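Local coordinates for protein mandelate racemase / muconate lactonizing enzyme (Burkholderia pseudomallei, PDB 2POD) that belongs to the enolase superfamily, carries a carboxylate-bound metal site in its barrel domain, and is probably a lyase whose substrate is not established, at residues S187-I192 and L224-P229; D323-P327 and F352-Y357. All coordinates share one frame. Residues are numbered along the deposited sequence.

Contact 1 (S187-I192 and L224-P229)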
ATOM      1  N   SER B 187      35.749  -6.782   0.830  1.00 64.05           N
ATOM      2  CA  SER B 187      34.562  -7.613   1.032  1.00 62.63           C
ATOM      3  C   SER B 187      33.461  -7.357   0.002  1.00 60.93           C
ATOM      4  O   SER B 187      32.334  -7.830   0.174  1.00 60.78           O
ATOM      5  CB  SER B 187      34.010  -7.395   2.439  1.00 60.71           C
ATOM      6  OG  SER B 187      33.608  -6.048   2.619  1.00 61.28           O
ATOM      7  N   ASP B 188      33.801  -6.610  -1.053  1.00 58.71           N
ATOM      8  CA  ASP B 188      32.850  -6.109  -2.065  1.00 59.50           C
ATOM      9  C   ASP B 188      31.647  -5.346  -1.496  1.00 56.83           C
ATOM     10  O   ASP B 188      30.557  -5.360  -2.069  1.00 54.98           O
ATOM     11  CB  ASP B 188      32.416  -7.216  -3.035  1.00 61.62           C
ATOM     12  CG  ASP B 188      33.584  -7.787  -3.833  1.00 70.94           C
ATOM     13  OD1 ASP B 188      34.015  -7.138  -4.813  1.00 69.69           O
ATOM     14  OD2 ASP B 188      34.069  -8.887  -3.477  1.00 74.66           O
ATOM     15  N   GLY B 189      31.869  -4.684  -0.362  1.00 54.11           N
ATOM     16  CA  GLY B 189      30.852  -3.898   0.315  1.00 50.62           C
ATOM     17  C   GLY B 189      29.780  -4.706   1.024  1.00 51.32           C
ATOM     18  O   GLY B 189      28.691  -4.191   1.288  1.00 49.57           O
ATOM     19  N   TYR B 190      30.078  -5.965   1.337  1.00 45.88           N
ATOM     20  CA  TYR B 190      29.134  -6.800   2.072  1.00 44.89           C
ATOM     21  C   TYR B 190      29.476  -6.941   3.543  1.00 44.29           C
ATOM     22  O   TYR B 190      28.686  -7.490   4.308  1.00 46.10           O
ATOM     23  CB  TYR B 190      28.969  -8.168   1.411  1.00 46.30           C
ATOM     24  CG  TYR B 190      28.302  -8.087   0.061  1.00 44.34           C
ATOM     25  CD1 TYR B 190      29.056  -8.136  -1.111  1.00 31.71           C
ATOM     26  CD2 TYR B 190      26.918  -7.948  -0.046  1.00 40.81           C
ATOM     27  CE1 TYR B 190      28.450  -8.057  -2.356  1.00 46.52           C
ATOM     28  CE2 TYR B 190      26.298  -7.872  -1.292  1.00 42.88           C
ATOM     29  CZ  TYR B 190      27.072  -7.918  -2.438  1.00 51.47           C
ATOM     30  OH  TYR B 190      26.467  -7.839  -3.671  1.00 58.08           O
ATOM     31  N   TYR B 191      30.635  -6.417   3.940  1.00 45.14           N
ATOM     32  CA  TYR B 191      31.160  -6.624   5.291  1.00 48.88           C
ATOM     33  C   TYR B 191      32.104  -5.512   5.727  1.00 51.23           C
ATOM     34  O   TYR B 191      33.026  -5.138   4.997  1.00 52.96           O
ATOM     35  CB  TYR B 191      31.849  -8.000   5.415  1.00 49.36           C
ATOM     36  CG  TYR B 191      32.441  -8.276   6.780  1.00 49.42           C
ATOM     37  CD1 TYR B 191      33.823  -8.250   6.984  1.00 54.65           C
ATOM     38  CD2 TYR B 191      31.619  -8.555   7.870  1.00 55.32           C
ATOM     39  CE1 TYR B 191      34.366  -8.490   8.240  1.00 55.09           C
ATOM     40  CE2 TYR B 191      32.154  -8.801   9.128  1.00 57.15           C
ATOM     41  CZ  TYR B 191      33.523  -8.770   9.307  1.00 56.49           C
ATOM     42  OH  TYR B 191      34.039  -9.012  10.555  1.00 49.93           O
ATOM     43  N   ILE B 192      31.862  -4.993   6.928  1.00 53.61           N
ATOM     44  CA  ILE B 192      32.875  -4.273   7.693  1.00 51.62           C
ATOM     45  C   ILE B 192      33.041  -4.896   9.088  1.00 52.51           C
ATOM     46  O   ILE B 192      32.058  -5.213   9.765  1.00 55.24           O
ATOM     47  CB  ILE B 192      32.596  -2.728   7.729  1.00 53.55           C
ATOM     48  CG1 ILE B 192      33.736  -1.962   8.423  1.00 49.98           C
ATOM     49  CG2 ILE B 192      31.207  -2.412   8.313  1.00 46.49           C
ATOM     50  CD1 ILE B 192      33.895  -0.508   7.988  1.00 48.78           C
ATOM     51  N   LEU B 224      29.446   2.329  -2.357  1.00 44.42           N
ATOM     52  CA  LEU B 224      30.370   1.196  -2.222  1.00 43.34           C
ATOM     53  C   LEU B 224      29.800   0.081  -1.347  1.00 41.88           C
ATOM     54  O   LEU B 224      30.292  -1.043  -1.356  1.00 41.36           O
ATOM     55  CB  LEU B 224      31.727   1.662  -1.675  1.00 42.87           C
ATOM     56  CG  LEU B 224      32.655   2.454  -2.604  1.00 50.38           C
ATOM     57  CD1 LEU B 224      33.859   2.995  -1.841  1.00 46.16           C
ATOM     58  CD2 LEU B 224      33.108   1.609  -3.791  1.00 55.17           C
ATOM     59  N   TRP B 225      28.749   0.395  -0.602  1.00 39.74           N
ATOM     60  CA  TRP B 225      28.252  -0.511   0.416  1.00 36.22           C
ATOM     61  C   TRP B 225      26.915  -1.125   0.044  1.00 38.03           C
ATOM     62  O   TRP B 225      26.072  -0.480  -0.568  1.00 37.12           O
ATOM     63  CB  TRP B 225      28.179   0.211   1.755  1.00 36.58           C
ATOM     64  CG  TRP B 225      29.546   0.599   2.257  1.00 46.95           C
ATOM     65  CD1 TRP B 225      30.121   1.839   2.210  1.00 39.84           C
ATOM     66  CD2 TRP B 225      30.514  -0.271   2.855  1.00 42.95           C
ATOM     67  NE1 TRP B 225      31.378   1.796   2.759  1.00 53.70           N
ATOM     68  CE2 TRP B 225      31.646   0.512   3.160  1.00 47.85           C
ATOM     69  CE3 TRP B 225      30.528  -1.638   3.176  1.00 46.95           C
ATOM     70  CZ2 TRP B 225      32.791  -0.025   3.768  1.00 52.80           C
ATOM     71  CZ3 TRP B 225      31.663  -2.175   3.774  1.00 46.11           C
ATOM     72  CH2 TRP B 225      32.780  -1.366   4.068  1.00 44.63           C
ATOM     73  N   ASN B 226      26.736  -2.387   0.404  1.00 38.64           N
ATOM     74  CA  ASN B 226      25.430  -3.011   0.324  1.00 41.72           C
ATOM     75  C   ASN B 226      24.727  -2.912   1.662  1.00 42.91           C
ATOM     76  O   ASN B 226      25.250  -2.266   2.574  1.00 43.05           O
ATOM     77  CB  ASN B 226      25.549  -4.449  -0.169  1.00 38.26           C
ATOM     78  CG  ASN B 226      25.864  -4.518  -1.640  1.00 46.02           C
ATOM     79  OD1 ASN B 226      24.966  -4.471  -2.490  1.00 43.82           O
ATOM     80  ND2 ASN B 226      27.150  -4.620  -1.959  1.00 46.73           N
ATOM     81  N   LEU B 227      23.549  -3.524   1.781  1.00 36.53           N
ATOM     82  CA  LEU B 227      22.609  -3.120   2.817  1.00 40.03           C
ATOM     83  C   LEU B 227      23.016  -3.343   4.285  1.00 43.45           C
ATOM     84  O   LEU B 227      23.065  -2.365   5.032  1.00 41.94           O
ATOM     85  CB  LEU B 227      21.174  -3.554   2.515  1.00 38.65           C
ATOM     86  CG  LEU B 227      20.105  -2.984   3.443  1.00 45.06           C
ATOM     87  CD1 LEU B 227      19.722  -1.552   3.084  1.00 45.05           C
ATOM     88  CD2 LEU B 227      18.898  -3.890   3.436  1.00 50.18           C
ATOM     89  N   PRO B 228      23.321  -4.603   4.700  1.00 45.60           N
ATOM     90  CA  PRO B 228      23.728  -4.762   6.115  1.00 43.14           C
ATOM     91  C   PRO B 228      24.918  -3.920   6.633  1.00 40.82           C
ATOM     92  O   PRO B 228      24.775  -3.302   7.699  1.00 41.80           O
ATOM     93  CB  PRO B 228      23.966  -6.274   6.273  1.00 42.75           C
ATOM     94  CG  PRO B 228      23.298  -6.898   5.106  1.00 47.39           C
ATOM     95  CD  PRO B 228      23.305  -5.901   3.991  1.00 41.79           C
ATOM     96  N   PRO B 229      26.066  -3.866   5.907  1.00 39.53           N
ATOM     97  CA  PRO B 229      27.089  -2.972   6.478  1.00 38.70           C
ATOM     98  C   PRO B 229      26.782  -1.483   6.416  1.00 38.08           C
ATOM     99  O   PRO B 229      27.177  -0.763   7.328  1.00 46.00           O
ATOM    100  CB  PRO B 229      28.347  -3.301   5.681  1.00 37.71           C
ATOM    101  CG  PRO B 229      27.850  -3.857   4.411  1.00 38.91           C
ATOM    102  CD  PRO B 229      26.559  -4.536   4.685  1.00 36.70           C
TER

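Contact 2 (D323-P327 and F352-Y357)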
ATOM      1  N   ASP B 323      30.019  19.465  -7.691  1.00 54.52           N
ATOM      2  CA  ASP B 323      31.216  19.687  -8.501  1.00 58.11           C
ATOM      3  C   ASP B 323      32.241  18.576  -8.300  1.00 55.64           C
ATOM      4  O   ASP B 323      32.097  17.499  -8.884  1.00 49.68           O
ATOM      5  CB  ASP B 323      31.834  21.071  -8.250  1.00 60.46           C
ATOM      6  CG  ASP B 323      33.153  21.274  -9.005  1.00 76.99           C
ATOM      7  OD1 ASP B 323      33.209  21.003 -10.234  1.00 70.13           O
ATOM      8  OD2 ASP B 323      34.140  21.674  -8.348  1.00 86.54           O
ATOM      9  N   CYS B 324      33.264  18.849  -7.481  1.00 55.56           N
ATOM     10  CA  CYS B 324      34.538  18.108  -7.465  1.00 57.78           C
ATOM     11  C   CYS B 324      35.150  17.741  -8.832  1.00 54.77           C
ATOM     12  O   CYS B 324      35.892  16.764  -8.942  1.00 59.40           O
ATOM     13  CB  CYS B 324      34.422  16.874  -6.559  1.00 58.21           C
ATOM     14  SG  CYS B 324      35.982  16.223  -5.902  1.00 70.21           S
ATOM     15  N   THR B 325      34.833  18.503  -9.877  1.00 53.41           N
ATOM     16  CA  THR B 325      35.251  18.148 -11.237  1.00 53.76           C
ATOM     17  C   THR B 325      35.907  19.330 -11.947  1.00 52.62           C
ATOM     18  O   THR B 325      36.784  19.969 -11.376  1.00 56.03           O
ATOM     19  CB  THR B 325      34.108  17.524 -12.079  1.00 54.34           C
ATOM     20  OG1 THR B 325      32.993  18.419 -12.124  1.00 55.84           O
ATOM     21  CG2 THR B 325      33.663  16.188 -11.488  1.00 59.98           C
ATOM     22  N   GLY B 326      35.497  19.618 -13.180  1.00 51.15           N
ATOM     23  CA  GLY B 326      36.086  20.719 -13.941  1.00 54.18           C
ATOM     24  C   GLY B 326      35.532  22.095 -13.590  1.00 52.90           C
ATOM     25  O   GLY B 326      34.498  22.193 -12.921  1.00 53.85           O
ATOM     26  N   PRO B 327      36.226  23.171 -14.032  1.00 49.22           N
ATOM     27  CA  PRO B 327      35.847  24.551 -13.706  1.00 44.20           C
ATOM     28  C   PRO B 327      34.523  25.026 -14.307  1.00 43.29           C
ATOM     29  O   PRO B 327      33.846  25.861 -13.699  1.00 43.90           O
ATOM     30  CB  PRO B 327      37.012  25.377 -14.268  1.00 45.39           C
ATOM     31  CG  PRO B 327      37.592  24.533 -15.332  1.00 42.42           C
ATOM     32  CD  PRO B 327      37.462  23.131 -14.838  1.00 43.26           C
ATOM     33  N   PHE B 352      41.314  22.720  -6.062  1.00 64.82           N
ATOM     34  CA  PHE B 352      40.975  22.800  -7.476  1.00 65.74           C
ATOM     35  C   PHE B 352      40.909  24.268  -7.906  1.00 64.64           C
ATOM     36  O   PHE B 352      41.597  24.667  -8.851  1.00 61.19           O
ATOM     37  CB  PHE B 352      39.640  22.093  -7.756  1.00 67.24           C
ATOM     38  CG  PHE B 352      39.726  20.583  -7.834  1.00 69.16           C
ATOM     39  CD1 PHE B 352      40.727  19.868  -7.173  1.00 63.40           C
ATOM     40  CD2 PHE B 352      38.767  19.871  -8.558  1.00 73.38           C
ATOM     41  CE1 PHE B 352      40.785  18.477  -7.250  1.00 63.62           C
ATOM     42  CE2 PHE B 352      38.816  18.476  -8.636  1.00 70.28           C
ATOM     43  CZ  PHE B 352      39.828  17.779  -7.980  1.00 65.35           C
ATOM     44  N   TYR B 353      40.099  25.067  -7.202  1.00 62.62           N
ATOM     45  CA  TYR B 353      39.913  26.480  -7.553  1.00 62.75           C
ATOM     46  C   TYR B 353      41.046  27.446  -7.187  1.00 62.76           C
ATOM     47  O   TYR B 353      41.213  28.473  -7.847  1.00 61.64           O
ATOM     48  CB  TYR B 353      38.524  27.024  -7.157  1.00 57.63           C
ATOM     49  CG  TYR B 353      38.231  27.085  -5.670  1.00 61.56           C
ATOM     50  CD1 TYR B 353      38.813  28.057  -4.853  1.00 58.49           C
ATOM     51  CD2 TYR B 353      37.341  26.191  -5.084  1.00 60.57           C
ATOM     52  CE1 TYR B 353      38.541  28.115  -3.493  1.00 54.58           C
ATOM     53  CE2 TYR B 353      37.060  26.243  -3.726  1.00 54.10           C
ATOM     54  CZ  TYR B 353      37.663  27.202  -2.937  1.00 56.37           C
ATOM     55  OH  TYR B 353      37.383  27.252  -1.592  1.00 53.04           O
ATOM     56  N   ASP B 354      41.806  27.128  -6.138  1.00 64.74           N
ATOM     57  CA  ASP B 354      43.086  27.813  -5.891  1.00 69.18           C
ATOM     58  C   ASP B 354      44.237  27.139  -6.642  1.00 69.99           C
ATOM     59  O   ASP B 354      45.319  27.715  -6.776  1.00 75.50           O
ATOM     60  CB  ASP B 354      43.417  27.910  -4.393  1.00 68.23           C
ATOM     61  CG  ASP B 354      42.290  28.526  -3.566  1.00 75.63           C
ATOM     62  OD1 ASP B 354      41.844  29.656  -3.870  1.00 73.93           O
ATOM     63  OD2 ASP B 354      41.861  27.879  -2.585  1.00 85.32           O
ATOM     64  N   GLY B 355      43.995  25.925  -7.133  1.00 66.09           N
ATOM     65  CA  GLY B 355      45.012  25.154  -7.835  1.00 64.24           C
ATOM     66  C   GLY B 355      44.828  25.137  -9.339  1.00 64.08           C
ATOM     67  O   GLY B 355      44.903  26.181  -9.990  1.00 66.05           O
ATOM     68  N   TRP B 356      44.571  23.947  -9.883  1.00 61.89           N
ATOM     69  CA  TRP B 356      44.701  23.682 -11.316  1.00 62.14           C
ATOM     70  C   TRP B 356      43.646  24.298 -12.241  1.00 63.00           C
ATOM     71  O   TRP B 356      43.783  24.215 -13.465  1.00 62.28           O
ATOM     72  CB  TRP B 356      44.851  22.180 -11.586  1.00 64.00           C
ATOM     73  CG  TRP B 356      43.645  21.326 -11.245  1.00 63.20           C
ATOM     74  CD1 TRP B 356      43.391  20.708 -10.052  1.00 62.66           C
ATOM     75  CD2 TRP B 356      42.556  20.975 -12.115  1.00 58.66           C
ATOM     76  NE1 TRP B 356      42.210  20.008 -10.122  1.00 61.95           N
ATOM     77  CE2 TRP B 356      41.677  20.154 -11.375  1.00 60.01           C
ATOM     78  CE3 TRP B 356      42.232  21.285 -13.444  1.00 62.17           C
ATOM     79  CZ2 TRP B 356      40.497  19.633 -11.920  1.00 62.38           C
ATOM     80  CZ3 TRP B 356      41.058  20.761 -13.987  1.00 64.30           C
ATOM     81  CH2 TRP B 356      40.206  19.949 -13.223  1.00 60.80           C
ATOM     82  N   TYR B 357      42.610  24.909 -11.664  1.00 66.24           N
ATOM     83  CA  TYR B 357      41.576  25.618 -12.437  1.00 68.16           C
ATOM     84  C   TYR B 357      42.134  26.903 -13.054  1.00 69.56           C
ATOM     85  O   TYR B 357      41.706  27.317 -14.139  1.00 70.20           O
ATOM     86  CB  TYR B 357      40.387  26.009 -11.546  1.00 66.99           C
ATOM     87  CG  TYR B 357      39.374  24.931 -11.187  1.00 66.54           C
ATOM     88  CD1 TYR B 357      38.230  25.262 -10.460  1.00 64.87           C
ATOM     89  CD2 TYR B 357      39.548  23.600 -11.562  1.00 67.62           C
ATOM     90  CE1 TYR B 357      37.292  24.307 -10.106  1.00 63.93           C
ATOM     91  CE2 TYR B 357      38.607  22.632 -11.218  1.00 68.46           C
ATOM     92  CZ  TYR B 357      37.480  22.996 -10.488  1.00 70.79           C
ATOM     93  OH  TYR B 357      36.539  22.053 -10.130  1.00 60.93           O
TER

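Contact 1 (S187-I192 and L224-P229)
One hydrogen bond joins the two backbones: Asn226 N donates to Gly189 O over 2.8 Å at a nearly linear 168°. Beside it, a CA-H...O contact runs from Gly189 CA to Leu224 O at 3.4 Å. Gly189 is the third residue of a type I' turn from Ser187 to Tyr190, closed by Tyr190 N bonding Ser187 O at 3.1 Å, and its positive phi suits glycine; a CB there would lie 2.0 Å from Leu224 O, so the close approach depends on its absence. The turn thereby docks on the start of helix 227-237, whose N-cap position is Asn226, within the TIM-barrel-type domain of the enolase superfamily. Past the turn, Ile192 CB meets Trp225 CH2 at 3.9 Å, and Ile192 CG2 meets Pro229 CB at 4.0 Å. Among polar groups at rings, Asn226 ND2 lies over one face of Tyr190, 3.3 Å from Tyr190 CZ, while Tyr191 O, hydrogen-bonded by Ser187 OG at 2.6 Å, sits at the Trp225 ring edge. Tyr191 OH hydrogen-bonds Asp216 of a second subunit.

Contact 2 (D323-P327 and F352-Y357)
An unusually short hydrogen bond marks this contact: Tyr357 OH donates to Thr325 O at 2.4 Å, a separation at which small coordinate errors at 2.34 Å resolution also matter. The same hydroxyl lies 3.0 Å from Asp323 OD2, so the phenol tip is set among oxygens of the loop 323-327. That loop is shaped by an Asx turn, in which Asp323 OD1 accepts from Thr325 N at 3.0 Å and 157°, leaving the other carboxylate oxygen on the tyrosine side.

Pro327 packs flat on the Tyr357 ring. Its CB stands 4.0 Å from the ring centroid and only 13° off the normal, a CH-pi contact over the face, and Pro327 CD approaches Tyr357 CE2 at 3.8 Å. Thr325 O also meets the edge of Phe352, 3.4 Å from CD2, while Cys324 SG makes an oblique sulfur-aromatic contact, 5.2 Å from that ring's centroid. Trp356 adds a looser apolar contact, Pro327 CD to Trp356 CZ3 at 4.4 Å, and stacks on Phe16 outside the two segments.

On the helix side, Tyr357 N bonds Phe352 O at 3.0 Å, five residues back, marking the wider pi-type turn; the CA-to-CB bond of Tyr357 points toward the loop. Segments 323-327 and 352-357 follow barrel strands 319-321 and 346-348, and the Cys324 side chain is about 6 Å from a bound sodium ion, as in enolase-superfamily barrels, where beta-alpha loops surround the metal-binding active site.

In the fold
From the N terminus, the chain first builds most of the antiparallel sheet of the N-terminal domain and then enters the barrel. Contact 1 closes a loop of 31 intervening residues, including strand 216-220, and joins the segment after helix 181-184 to the start of helix 227-237. The chain then adds strands 244-246, 268-270, 289-294 and 319-321 before contact 2 opens; its 24 intervening residues include the rest of helix 327-339 and strand 346-348. The two closures are therefore in series, neither nested nor crossed. The centres of contact 1 and contact 2 lie about 31 Å apart, and the nearest atoms of contact 1 and contact 2 are about 14 Å apart. Contact 1 faces neighbouring subunits, whereas contact 2 is buried and reaches strand 31-37 of the N-terminal sheet.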